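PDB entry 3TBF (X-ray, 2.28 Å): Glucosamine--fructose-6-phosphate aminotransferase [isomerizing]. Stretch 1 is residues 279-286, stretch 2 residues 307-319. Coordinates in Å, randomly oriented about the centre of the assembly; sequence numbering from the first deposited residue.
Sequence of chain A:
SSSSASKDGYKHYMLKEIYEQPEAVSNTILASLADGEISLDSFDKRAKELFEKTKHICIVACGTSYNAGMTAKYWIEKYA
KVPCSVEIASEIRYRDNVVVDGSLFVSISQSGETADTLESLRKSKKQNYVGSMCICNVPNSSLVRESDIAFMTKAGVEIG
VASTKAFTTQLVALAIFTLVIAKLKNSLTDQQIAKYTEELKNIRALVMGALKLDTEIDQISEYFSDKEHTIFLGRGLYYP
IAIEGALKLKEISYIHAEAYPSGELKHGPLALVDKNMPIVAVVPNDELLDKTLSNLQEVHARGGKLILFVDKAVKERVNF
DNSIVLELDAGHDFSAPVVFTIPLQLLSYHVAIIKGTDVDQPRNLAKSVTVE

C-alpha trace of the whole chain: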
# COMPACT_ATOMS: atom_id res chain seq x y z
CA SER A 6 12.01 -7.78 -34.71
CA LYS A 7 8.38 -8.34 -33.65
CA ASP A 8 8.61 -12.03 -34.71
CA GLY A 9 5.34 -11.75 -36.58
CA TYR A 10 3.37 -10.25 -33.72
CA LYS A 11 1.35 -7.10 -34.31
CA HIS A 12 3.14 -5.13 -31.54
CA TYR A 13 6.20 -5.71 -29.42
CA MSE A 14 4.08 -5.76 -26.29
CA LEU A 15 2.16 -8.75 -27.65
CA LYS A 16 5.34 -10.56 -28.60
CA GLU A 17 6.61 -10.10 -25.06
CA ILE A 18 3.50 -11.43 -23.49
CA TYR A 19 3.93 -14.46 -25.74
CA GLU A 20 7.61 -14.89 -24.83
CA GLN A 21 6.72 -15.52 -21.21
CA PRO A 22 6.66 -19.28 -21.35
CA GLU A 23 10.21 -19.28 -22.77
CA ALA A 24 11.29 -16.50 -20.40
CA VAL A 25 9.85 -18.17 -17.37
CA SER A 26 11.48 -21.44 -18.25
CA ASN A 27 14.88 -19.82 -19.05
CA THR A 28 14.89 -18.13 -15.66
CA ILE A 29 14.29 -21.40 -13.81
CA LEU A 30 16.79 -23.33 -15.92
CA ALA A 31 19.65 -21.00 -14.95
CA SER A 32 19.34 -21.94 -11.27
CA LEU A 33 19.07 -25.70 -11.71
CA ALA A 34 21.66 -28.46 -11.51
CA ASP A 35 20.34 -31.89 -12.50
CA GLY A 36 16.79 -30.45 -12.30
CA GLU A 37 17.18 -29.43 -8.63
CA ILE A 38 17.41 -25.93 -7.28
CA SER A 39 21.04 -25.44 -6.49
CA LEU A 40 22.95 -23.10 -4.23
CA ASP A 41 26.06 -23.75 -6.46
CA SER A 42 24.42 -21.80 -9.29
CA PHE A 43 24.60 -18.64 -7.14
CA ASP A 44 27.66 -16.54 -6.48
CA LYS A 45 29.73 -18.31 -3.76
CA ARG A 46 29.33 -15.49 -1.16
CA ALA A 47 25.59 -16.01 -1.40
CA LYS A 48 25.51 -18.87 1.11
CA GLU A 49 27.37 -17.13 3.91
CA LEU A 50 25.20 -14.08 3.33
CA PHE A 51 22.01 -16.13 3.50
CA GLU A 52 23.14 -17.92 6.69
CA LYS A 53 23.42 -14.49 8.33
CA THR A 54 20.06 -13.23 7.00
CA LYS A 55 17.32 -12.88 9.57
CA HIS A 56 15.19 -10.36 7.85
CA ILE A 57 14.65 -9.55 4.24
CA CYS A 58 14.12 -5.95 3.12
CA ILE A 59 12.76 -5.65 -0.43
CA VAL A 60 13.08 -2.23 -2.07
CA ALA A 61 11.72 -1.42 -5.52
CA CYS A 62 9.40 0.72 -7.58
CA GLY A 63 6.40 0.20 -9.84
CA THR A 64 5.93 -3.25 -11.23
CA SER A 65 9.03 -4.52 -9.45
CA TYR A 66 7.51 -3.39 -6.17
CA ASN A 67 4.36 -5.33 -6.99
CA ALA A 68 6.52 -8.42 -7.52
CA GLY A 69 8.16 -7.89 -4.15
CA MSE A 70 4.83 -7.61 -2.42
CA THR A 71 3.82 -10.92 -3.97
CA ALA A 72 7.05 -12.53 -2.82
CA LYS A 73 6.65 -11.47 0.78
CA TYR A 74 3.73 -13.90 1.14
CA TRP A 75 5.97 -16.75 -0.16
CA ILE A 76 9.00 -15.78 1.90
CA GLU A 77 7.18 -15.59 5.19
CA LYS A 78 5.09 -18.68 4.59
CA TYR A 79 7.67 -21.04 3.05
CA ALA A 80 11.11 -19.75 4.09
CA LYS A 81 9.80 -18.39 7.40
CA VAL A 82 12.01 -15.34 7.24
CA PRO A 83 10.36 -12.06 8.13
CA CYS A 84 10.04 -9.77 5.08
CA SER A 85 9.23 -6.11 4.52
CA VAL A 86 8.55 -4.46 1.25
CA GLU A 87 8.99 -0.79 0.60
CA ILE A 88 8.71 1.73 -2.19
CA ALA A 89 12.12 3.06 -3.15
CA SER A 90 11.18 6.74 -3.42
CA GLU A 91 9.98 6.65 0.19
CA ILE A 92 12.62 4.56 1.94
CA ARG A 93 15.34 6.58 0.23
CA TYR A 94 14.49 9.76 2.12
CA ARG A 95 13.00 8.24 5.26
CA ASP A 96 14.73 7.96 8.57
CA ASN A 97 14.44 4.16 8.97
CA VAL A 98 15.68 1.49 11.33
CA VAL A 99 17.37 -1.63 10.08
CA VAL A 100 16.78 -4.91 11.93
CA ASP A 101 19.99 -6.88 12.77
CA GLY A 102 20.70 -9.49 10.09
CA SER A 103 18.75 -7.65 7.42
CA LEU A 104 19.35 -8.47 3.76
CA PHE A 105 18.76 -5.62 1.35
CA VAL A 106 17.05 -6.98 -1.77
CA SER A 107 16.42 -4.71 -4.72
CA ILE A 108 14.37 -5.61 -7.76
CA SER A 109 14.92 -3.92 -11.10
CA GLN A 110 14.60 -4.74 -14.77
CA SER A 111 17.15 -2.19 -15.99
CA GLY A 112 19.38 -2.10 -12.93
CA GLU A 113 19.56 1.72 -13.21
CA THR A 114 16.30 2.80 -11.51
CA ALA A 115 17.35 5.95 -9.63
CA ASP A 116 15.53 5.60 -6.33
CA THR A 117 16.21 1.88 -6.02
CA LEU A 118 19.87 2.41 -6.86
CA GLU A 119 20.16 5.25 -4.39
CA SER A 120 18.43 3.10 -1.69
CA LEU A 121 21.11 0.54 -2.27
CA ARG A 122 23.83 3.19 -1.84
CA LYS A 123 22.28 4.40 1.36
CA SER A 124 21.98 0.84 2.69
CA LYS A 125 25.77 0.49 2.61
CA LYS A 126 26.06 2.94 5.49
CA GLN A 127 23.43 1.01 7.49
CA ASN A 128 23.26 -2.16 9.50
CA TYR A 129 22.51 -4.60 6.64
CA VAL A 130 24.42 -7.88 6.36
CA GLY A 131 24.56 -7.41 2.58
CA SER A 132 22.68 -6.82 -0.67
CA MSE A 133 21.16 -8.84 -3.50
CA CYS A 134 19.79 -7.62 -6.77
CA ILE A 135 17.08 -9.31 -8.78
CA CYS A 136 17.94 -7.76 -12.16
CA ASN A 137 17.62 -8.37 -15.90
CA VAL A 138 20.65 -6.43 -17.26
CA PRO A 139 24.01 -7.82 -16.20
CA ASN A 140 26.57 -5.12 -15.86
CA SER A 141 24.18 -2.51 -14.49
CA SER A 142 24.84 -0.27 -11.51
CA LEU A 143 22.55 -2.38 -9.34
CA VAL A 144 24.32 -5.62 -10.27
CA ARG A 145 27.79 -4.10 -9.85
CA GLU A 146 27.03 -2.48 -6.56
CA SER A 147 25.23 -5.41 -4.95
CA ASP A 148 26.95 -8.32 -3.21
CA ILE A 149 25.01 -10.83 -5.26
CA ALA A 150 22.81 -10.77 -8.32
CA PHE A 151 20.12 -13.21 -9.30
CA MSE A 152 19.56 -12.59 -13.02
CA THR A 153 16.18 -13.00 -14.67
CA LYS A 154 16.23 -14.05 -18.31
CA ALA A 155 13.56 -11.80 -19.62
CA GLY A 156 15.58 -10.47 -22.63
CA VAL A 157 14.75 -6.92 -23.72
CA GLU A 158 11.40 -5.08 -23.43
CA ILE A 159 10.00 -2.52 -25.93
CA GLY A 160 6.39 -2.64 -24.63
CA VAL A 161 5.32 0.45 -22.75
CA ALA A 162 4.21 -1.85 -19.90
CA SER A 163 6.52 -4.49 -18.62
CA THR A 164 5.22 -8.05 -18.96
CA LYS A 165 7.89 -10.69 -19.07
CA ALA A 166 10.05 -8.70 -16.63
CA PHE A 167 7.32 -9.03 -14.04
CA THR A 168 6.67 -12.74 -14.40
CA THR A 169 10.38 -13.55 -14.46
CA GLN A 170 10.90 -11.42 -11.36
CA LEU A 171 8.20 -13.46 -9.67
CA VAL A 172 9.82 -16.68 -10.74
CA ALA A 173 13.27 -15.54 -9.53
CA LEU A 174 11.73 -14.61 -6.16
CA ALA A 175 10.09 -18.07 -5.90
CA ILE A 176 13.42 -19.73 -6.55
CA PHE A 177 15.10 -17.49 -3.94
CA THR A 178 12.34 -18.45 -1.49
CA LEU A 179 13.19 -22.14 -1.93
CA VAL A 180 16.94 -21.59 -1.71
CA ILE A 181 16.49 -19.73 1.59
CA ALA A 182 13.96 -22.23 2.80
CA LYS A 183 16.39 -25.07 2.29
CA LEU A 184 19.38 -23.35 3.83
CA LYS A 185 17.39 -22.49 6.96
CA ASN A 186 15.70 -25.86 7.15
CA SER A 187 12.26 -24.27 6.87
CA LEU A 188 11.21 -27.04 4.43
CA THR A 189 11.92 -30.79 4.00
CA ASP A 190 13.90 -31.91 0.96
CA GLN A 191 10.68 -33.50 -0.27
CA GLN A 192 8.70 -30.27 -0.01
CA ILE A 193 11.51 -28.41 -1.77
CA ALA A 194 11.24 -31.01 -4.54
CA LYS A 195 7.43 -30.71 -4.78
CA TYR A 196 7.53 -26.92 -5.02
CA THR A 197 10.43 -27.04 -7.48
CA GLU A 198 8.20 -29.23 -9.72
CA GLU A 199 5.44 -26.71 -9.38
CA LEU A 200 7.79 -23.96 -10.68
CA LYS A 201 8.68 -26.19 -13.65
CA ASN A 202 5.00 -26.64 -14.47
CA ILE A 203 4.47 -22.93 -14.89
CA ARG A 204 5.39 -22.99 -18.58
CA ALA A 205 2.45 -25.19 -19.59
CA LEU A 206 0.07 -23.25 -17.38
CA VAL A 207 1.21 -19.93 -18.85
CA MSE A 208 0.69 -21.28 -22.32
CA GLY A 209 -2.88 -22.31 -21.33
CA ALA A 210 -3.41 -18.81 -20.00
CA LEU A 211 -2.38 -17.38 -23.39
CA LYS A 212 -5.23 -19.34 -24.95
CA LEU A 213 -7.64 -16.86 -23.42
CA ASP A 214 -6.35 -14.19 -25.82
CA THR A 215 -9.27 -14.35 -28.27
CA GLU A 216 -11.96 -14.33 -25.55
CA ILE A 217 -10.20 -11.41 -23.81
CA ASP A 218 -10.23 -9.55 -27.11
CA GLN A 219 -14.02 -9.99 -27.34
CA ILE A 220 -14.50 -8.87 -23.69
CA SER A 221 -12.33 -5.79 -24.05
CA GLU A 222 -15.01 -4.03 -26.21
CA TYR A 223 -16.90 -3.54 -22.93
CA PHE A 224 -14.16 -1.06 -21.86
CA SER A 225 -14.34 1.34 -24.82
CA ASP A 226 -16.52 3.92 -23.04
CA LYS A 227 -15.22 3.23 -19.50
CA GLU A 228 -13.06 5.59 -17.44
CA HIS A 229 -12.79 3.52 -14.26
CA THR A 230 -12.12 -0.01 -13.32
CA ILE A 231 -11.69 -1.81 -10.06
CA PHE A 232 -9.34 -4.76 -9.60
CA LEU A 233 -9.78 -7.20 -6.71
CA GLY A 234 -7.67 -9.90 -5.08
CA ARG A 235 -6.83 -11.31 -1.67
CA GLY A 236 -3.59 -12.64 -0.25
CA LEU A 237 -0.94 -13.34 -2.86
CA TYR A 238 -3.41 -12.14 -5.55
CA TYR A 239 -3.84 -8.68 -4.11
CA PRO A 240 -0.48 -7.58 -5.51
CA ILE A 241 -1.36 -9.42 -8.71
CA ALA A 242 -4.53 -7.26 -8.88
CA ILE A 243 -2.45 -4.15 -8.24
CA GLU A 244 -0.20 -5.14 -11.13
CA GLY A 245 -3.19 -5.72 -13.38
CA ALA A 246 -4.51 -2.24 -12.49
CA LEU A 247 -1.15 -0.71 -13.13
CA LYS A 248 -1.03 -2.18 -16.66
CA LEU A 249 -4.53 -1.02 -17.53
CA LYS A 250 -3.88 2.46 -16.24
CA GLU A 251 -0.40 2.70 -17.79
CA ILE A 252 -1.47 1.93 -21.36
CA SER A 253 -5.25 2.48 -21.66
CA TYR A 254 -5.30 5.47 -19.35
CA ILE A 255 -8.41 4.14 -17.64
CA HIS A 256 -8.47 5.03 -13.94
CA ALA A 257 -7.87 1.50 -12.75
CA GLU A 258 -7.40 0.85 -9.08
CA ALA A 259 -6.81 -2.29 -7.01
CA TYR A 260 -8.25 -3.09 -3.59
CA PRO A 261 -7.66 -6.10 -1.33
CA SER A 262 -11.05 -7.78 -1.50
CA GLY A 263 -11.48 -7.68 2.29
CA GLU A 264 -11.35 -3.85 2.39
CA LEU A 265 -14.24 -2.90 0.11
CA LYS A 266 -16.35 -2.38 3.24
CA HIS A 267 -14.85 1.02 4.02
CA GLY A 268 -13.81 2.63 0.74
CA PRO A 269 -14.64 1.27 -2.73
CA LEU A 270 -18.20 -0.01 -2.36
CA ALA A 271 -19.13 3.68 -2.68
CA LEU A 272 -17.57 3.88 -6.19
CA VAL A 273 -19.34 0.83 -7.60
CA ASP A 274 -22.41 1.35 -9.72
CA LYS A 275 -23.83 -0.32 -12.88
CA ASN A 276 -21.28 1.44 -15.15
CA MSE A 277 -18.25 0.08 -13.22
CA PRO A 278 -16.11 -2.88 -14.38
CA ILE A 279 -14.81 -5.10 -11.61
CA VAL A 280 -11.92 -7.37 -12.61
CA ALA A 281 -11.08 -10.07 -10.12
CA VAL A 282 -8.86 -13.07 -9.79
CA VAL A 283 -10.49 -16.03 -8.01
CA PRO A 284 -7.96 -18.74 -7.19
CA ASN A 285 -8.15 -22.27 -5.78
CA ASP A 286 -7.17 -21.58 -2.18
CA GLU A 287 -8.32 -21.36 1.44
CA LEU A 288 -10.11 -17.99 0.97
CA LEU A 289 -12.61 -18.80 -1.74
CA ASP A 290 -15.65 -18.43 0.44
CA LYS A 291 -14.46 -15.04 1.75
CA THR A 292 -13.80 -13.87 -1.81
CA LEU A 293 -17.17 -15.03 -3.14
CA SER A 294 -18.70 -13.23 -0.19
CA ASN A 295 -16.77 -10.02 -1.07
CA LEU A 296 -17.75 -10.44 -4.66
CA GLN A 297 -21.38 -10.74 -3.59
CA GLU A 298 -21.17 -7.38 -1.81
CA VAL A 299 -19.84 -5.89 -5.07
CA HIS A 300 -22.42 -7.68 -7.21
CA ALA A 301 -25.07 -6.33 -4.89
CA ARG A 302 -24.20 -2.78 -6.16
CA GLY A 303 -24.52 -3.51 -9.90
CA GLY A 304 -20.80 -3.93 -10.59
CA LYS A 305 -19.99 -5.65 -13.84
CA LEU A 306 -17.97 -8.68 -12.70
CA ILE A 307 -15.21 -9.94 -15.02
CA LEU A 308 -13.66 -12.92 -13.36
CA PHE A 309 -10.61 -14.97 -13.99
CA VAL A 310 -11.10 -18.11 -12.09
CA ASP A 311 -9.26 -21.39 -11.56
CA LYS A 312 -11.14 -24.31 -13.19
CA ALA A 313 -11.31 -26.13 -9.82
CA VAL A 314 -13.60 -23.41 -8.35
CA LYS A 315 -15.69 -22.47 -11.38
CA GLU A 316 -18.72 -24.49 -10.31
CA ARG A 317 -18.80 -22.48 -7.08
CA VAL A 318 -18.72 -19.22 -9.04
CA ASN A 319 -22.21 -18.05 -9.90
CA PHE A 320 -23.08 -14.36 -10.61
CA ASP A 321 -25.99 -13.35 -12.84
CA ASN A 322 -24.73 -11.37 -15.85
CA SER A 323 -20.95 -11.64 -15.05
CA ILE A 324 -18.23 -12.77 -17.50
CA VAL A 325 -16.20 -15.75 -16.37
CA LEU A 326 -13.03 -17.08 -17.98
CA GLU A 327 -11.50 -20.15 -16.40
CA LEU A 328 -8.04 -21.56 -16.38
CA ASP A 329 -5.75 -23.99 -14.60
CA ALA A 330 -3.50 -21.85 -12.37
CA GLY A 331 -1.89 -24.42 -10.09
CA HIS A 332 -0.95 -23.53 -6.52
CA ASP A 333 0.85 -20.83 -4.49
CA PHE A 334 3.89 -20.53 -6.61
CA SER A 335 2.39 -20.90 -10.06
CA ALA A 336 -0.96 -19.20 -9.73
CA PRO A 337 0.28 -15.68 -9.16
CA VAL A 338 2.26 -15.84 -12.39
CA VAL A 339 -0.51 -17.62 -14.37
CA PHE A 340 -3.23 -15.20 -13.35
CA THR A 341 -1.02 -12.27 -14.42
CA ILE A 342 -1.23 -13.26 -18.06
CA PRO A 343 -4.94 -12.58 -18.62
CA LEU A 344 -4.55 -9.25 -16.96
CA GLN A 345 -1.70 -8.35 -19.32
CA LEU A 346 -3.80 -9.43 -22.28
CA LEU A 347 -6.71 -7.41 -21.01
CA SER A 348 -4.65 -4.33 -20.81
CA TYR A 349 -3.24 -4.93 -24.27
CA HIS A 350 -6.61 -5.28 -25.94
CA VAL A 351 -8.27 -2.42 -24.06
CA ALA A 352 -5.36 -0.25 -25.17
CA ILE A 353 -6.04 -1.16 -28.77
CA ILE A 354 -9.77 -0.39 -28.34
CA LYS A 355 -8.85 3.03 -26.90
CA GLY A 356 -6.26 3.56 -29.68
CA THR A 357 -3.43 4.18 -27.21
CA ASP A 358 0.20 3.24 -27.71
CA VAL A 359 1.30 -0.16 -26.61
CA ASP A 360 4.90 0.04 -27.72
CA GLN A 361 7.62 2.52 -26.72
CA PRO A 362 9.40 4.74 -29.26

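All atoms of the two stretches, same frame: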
# COMPACT_ATOMS: atom_id res chain seq x y z
N ILE A 279 -15.53 -4.52 -12.71
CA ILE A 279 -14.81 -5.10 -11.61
C ILE A 279 -14.04 -6.32 -12.14
O ILE A 279 -14.62 -7.30 -12.58
CB ILE A 279 -15.75 -5.50 -10.46
CG1 ILE A 279 -16.23 -4.28 -9.69
CG2 ILE A 279 -15.03 -6.34 -9.41
CD1 ILE A 279 -17.13 -3.38 -10.47
N VAL A 280 -12.72 -6.25 -12.13
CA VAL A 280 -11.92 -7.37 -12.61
C VAL A 280 -11.32 -8.08 -11.40
O VAL A 280 -10.69 -7.46 -10.53
CB VAL A 280 -10.81 -6.92 -13.52
CG1 VAL A 280 -10.05 -8.11 -13.96
CG2 VAL A 280 -11.36 -6.16 -14.74
N ALA A 281 -11.56 -9.37 -11.28
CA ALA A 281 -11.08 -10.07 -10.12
C ALA A 281 -10.47 -11.40 -10.51
O ALA A 281 -10.84 -12.03 -11.50
CB ALA A 281 -12.22 -10.26 -9.07
N VAL A 282 -9.58 -11.85 -9.65
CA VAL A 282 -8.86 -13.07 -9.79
C VAL A 282 -9.35 -13.95 -8.64
O VAL A 282 -9.27 -13.56 -7.48
CB VAL A 282 -7.35 -12.78 -9.65
CG1 VAL A 282 -6.56 -14.06 -9.37
CG2 VAL A 282 -6.79 -12.02 -10.94
N VAL A 283 -9.90 -15.12 -8.98
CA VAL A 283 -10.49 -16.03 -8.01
C VAL A 283 -9.79 -17.39 -8.03
O VAL A 283 -10.13 -18.29 -8.80
CB VAL A 283 -11.98 -16.20 -8.33
CG1 VAL A 283 -12.66 -16.99 -7.25
CG2 VAL A 283 -12.65 -14.83 -8.49
N PRO A 284 -8.77 -17.56 -7.19
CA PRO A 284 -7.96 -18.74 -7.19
C PRO A 284 -8.50 -19.93 -6.37
O PRO A 284 -9.47 -19.82 -5.59
CB PRO A 284 -6.68 -18.25 -6.53
CG PRO A 284 -7.17 -17.31 -5.49
CD PRO A 284 -8.33 -16.60 -6.16
N ASN A 285 -7.81 -21.05 -6.50
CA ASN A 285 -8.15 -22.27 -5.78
C ASN A 285 -7.38 -22.37 -4.47
O ASN A 285 -6.35 -23.04 -4.40
CB ASN A 285 -7.80 -23.50 -6.63
CG ASN A 285 -8.16 -24.81 -5.95
OD1 ASN A 285 -9.17 -24.90 -5.24
ND2 ASN A 285 -7.34 -25.82 -6.16
N ASP A 286 -7.88 -21.69 -3.46
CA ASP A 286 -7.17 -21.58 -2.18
C ASP A 286 -8.13 -21.51 -1.02
O ASP A 286 -9.36 -21.63 -1.19
CB ASP A 286 -6.20 -20.38 -2.19
CG ASP A 286 -6.92 -19.02 -2.12
OD1 ASP A 286 -8.18 -18.96 -2.07
OD2 ASP A 286 -6.19 -18.00 -2.13
N ILE A 307 -16.04 -9.27 -14.02
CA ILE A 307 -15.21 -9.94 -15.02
C ILE A 307 -14.20 -10.75 -14.26
O ILE A 307 -13.29 -10.17 -13.61
CB ILE A 307 -14.51 -8.92 -15.88
CG1 ILE A 307 -15.55 -8.11 -16.66
CG2 ILE A 307 -13.58 -9.57 -16.80
CD1 ILE A 307 -14.99 -6.87 -17.26
N LEU A 308 -14.37 -12.07 -14.29
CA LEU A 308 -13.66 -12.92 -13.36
C LEU A 308 -12.77 -13.91 -14.05
O LEU A 308 -13.20 -14.58 -14.96
CB LEU A 308 -14.62 -13.66 -12.47
CG LEU A 308 -15.71 -12.85 -11.76
CD1 LEU A 308 -16.61 -13.83 -11.08
CD2 LEU A 308 -15.15 -11.82 -10.77
N PHE A 309 -11.53 -13.98 -13.59
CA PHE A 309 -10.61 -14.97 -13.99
C PHE A 309 -10.42 -15.92 -12.85
O PHE A 309 -9.97 -15.59 -11.77
CB PHE A 309 -9.30 -14.31 -14.34
CG PHE A 309 -9.39 -13.36 -15.48
CD1 PHE A 309 -9.60 -13.81 -16.77
CD2 PHE A 309 -9.28 -12.03 -15.27
CE1 PHE A 309 -9.70 -12.92 -17.83
CE2 PHE A 309 -9.37 -11.15 -16.34
CZ PHE A 309 -9.59 -11.62 -17.62
N VAL A 310 -10.74 -17.16 -13.11
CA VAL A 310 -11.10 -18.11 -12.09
C VAL A 310 -10.36 -19.38 -12.39
O VAL A 310 -10.17 -19.71 -13.52
CB VAL A 310 -12.64 -18.28 -12.22
CG1 VAL A 310 -13.10 -19.73 -11.99
CG2 VAL A 310 -13.39 -17.20 -11.42
N ASP A 311 -9.90 -20.09 -11.37
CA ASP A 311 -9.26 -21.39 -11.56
C ASP A 311 -10.37 -22.40 -11.83
O ASP A 311 -11.44 -22.32 -11.20
CB ASP A 311 -8.46 -21.83 -10.34
CG ASP A 311 -7.71 -23.15 -10.55
OD1 ASP A 311 -8.34 -24.24 -10.58
OD2 ASP A 311 -6.48 -23.11 -10.71
N LYS A 312 -10.12 -23.34 -12.75
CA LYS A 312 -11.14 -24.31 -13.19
C LYS A 312 -11.73 -25.08 -12.01
O LYS A 312 -12.92 -25.32 -11.99
CB LYS A 312 -10.58 -25.32 -14.20
CG LYS A 312 -10.08 -24.70 -15.57
CD LYS A 312 -9.51 -25.78 -16.50
CE LYS A 312 -9.91 -25.61 -18.00
NZ LYS A 312 -9.04 -26.51 -18.91
N ALA A 313 -10.89 -25.40 -11.03
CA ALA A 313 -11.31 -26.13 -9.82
C ALA A 313 -12.28 -25.37 -8.89
O ALA A 313 -12.72 -25.94 -7.90
CB ALA A 313 -10.07 -26.58 -9.01
N VAL A 314 -12.64 -24.13 -9.19
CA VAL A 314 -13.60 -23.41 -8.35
C VAL A 314 -14.73 -22.88 -9.18
O VAL A 314 -15.64 -22.31 -8.63
CB VAL A 314 -12.92 -22.22 -7.53
CG1 VAL A 314 -11.76 -22.78 -6.64
CG2 VAL A 314 -12.46 -21.06 -8.46
N LYS A 315 -14.73 -23.12 -10.48
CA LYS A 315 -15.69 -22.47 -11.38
C LYS A 315 -17.16 -22.82 -11.12
O LYS A 315 -18.06 -22.01 -11.34
CB LYS A 315 -15.37 -22.79 -12.82
CG LYS A 315 -15.95 -21.80 -13.79
CD LYS A 315 -17.20 -22.32 -14.47
CE LYS A 315 -18.03 -21.16 -15.05
NZ LYS A 315 -17.76 -20.92 -16.48
N GLU A 316 -17.38 -24.04 -10.66
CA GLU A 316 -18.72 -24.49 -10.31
C GLU A 316 -19.29 -23.71 -9.15
O GLU A 316 -20.48 -23.45 -9.10
CB GLU A 316 -18.69 -25.96 -9.94
CG GLU A 316 -19.51 -26.82 -10.88
CD GLU A 316 -19.06 -26.70 -12.33
OE1 GLU A 316 -19.49 -25.71 -13.00
OE2 GLU A 316 -18.28 -27.59 -12.80
N ARG A 317 -18.42 -23.33 -8.22
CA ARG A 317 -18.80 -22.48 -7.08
C ARG A 317 -18.95 -20.98 -7.42
O ARG A 317 -19.38 -20.20 -6.58
CB ARG A 317 -17.81 -22.71 -5.94
CG ARG A 317 -18.00 -24.10 -5.32
CD ARG A 317 -16.86 -24.52 -4.41
NE ARG A 317 -15.71 -25.08 -5.12
CZ ARG A 317 -14.60 -25.53 -4.52
NH1 ARG A 317 -14.49 -25.47 -3.19
NH2 ARG A 317 -13.59 -26.03 -5.23
N VAL A 318 -18.65 -20.60 -8.65
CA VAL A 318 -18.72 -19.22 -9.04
C VAL A 318 -19.95 -18.93 -9.89
O VAL A 318 -19.95 -19.17 -11.09
CB VAL A 318 -17.46 -18.79 -9.81
CG1 VAL A 318 -17.71 -17.48 -10.47
CG2 VAL A 318 -16.25 -18.76 -8.87
N ASN A 319 -20.96 -18.37 -9.25
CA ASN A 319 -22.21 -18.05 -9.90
C ASN A 319 -22.69 -16.60 -9.65
O ASN A 319 -23.21 -16.29 -8.57
CB ASN A 319 -23.26 -19.06 -9.43
CG ASN A 319 -22.79 -20.52 -9.62
OD1 ASN A 319 -22.54 -21.24 -8.64
ND2 ASN A 319 -22.63 -20.94 -10.89
O HOH W 1 -5.47 -21.15 -8.19
O HOH W 2 -5.53 -25.10 -8.85

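Five backbone hydrogen bonds join the two stretches as neighbouring parallel strands. Ile307 N donates to Ile279 O at 2.8 Å, and Ala281 N donates to Ile307 O at 3.0 Å. Phe309 N then donates to Ala281 O at 2.9 Å, and Val283 N to Phe309 O at 2.8 Å. Asp311 N closes the ladder on Val283 O at 3.1 Å. The odd-numbered residues of both strands carry these bonds. This is the usual parallel pattern, in which a residue bonds through its N and O to two residues flanking its partner. The strand directions differ by 12°. Weaker CA-H...O contacts reach the same carbonyl oxygens, such as Val280 CA to Ile307 O at 3.3 Å.

At the end of the ladder, two waters link Asn285 to the Asp311 carboxylate, one through the Asn285 backbone and one through its side chain. One water accepts from Asn285 N at 2.9 Å and lies 3.3 Å from Asp311 OD2, a weak bond. A second donates to Asp311 OD2 at 2.9 Å and accepts weakly from Asn285 ND2 at 3.3 Å. The other carboxylate oxygen, Asp311 OD1, accepts from Ala313 N at 2.8 Å and so steadies the turn that follows the strand.

Side chains in register share a face of the sheet. Val280, Ile307, Val282 and Phe309 lie on one face. There Val280 CG1 meets the edge of the Phe309 ring, 3.9 Å from Phe309 CE2. Ala281, Leu308, Val283 and Val310 lie on the other. The small Ala281 CB packs 3.7 Å from Leu308 CD2, and Val283 CB lies 3.5 Å from Val310 CG2.

Val283 also reaches the segment after the second strand. Val283 CG1 is 4.3 Å from both Val314 CG2 and Val318 CG2. These contacts are apolar and buried. At the margin, Asn285 OD1 approaches Val314 CG1 at 3.6 Å. The two stretches together bury 605 Å².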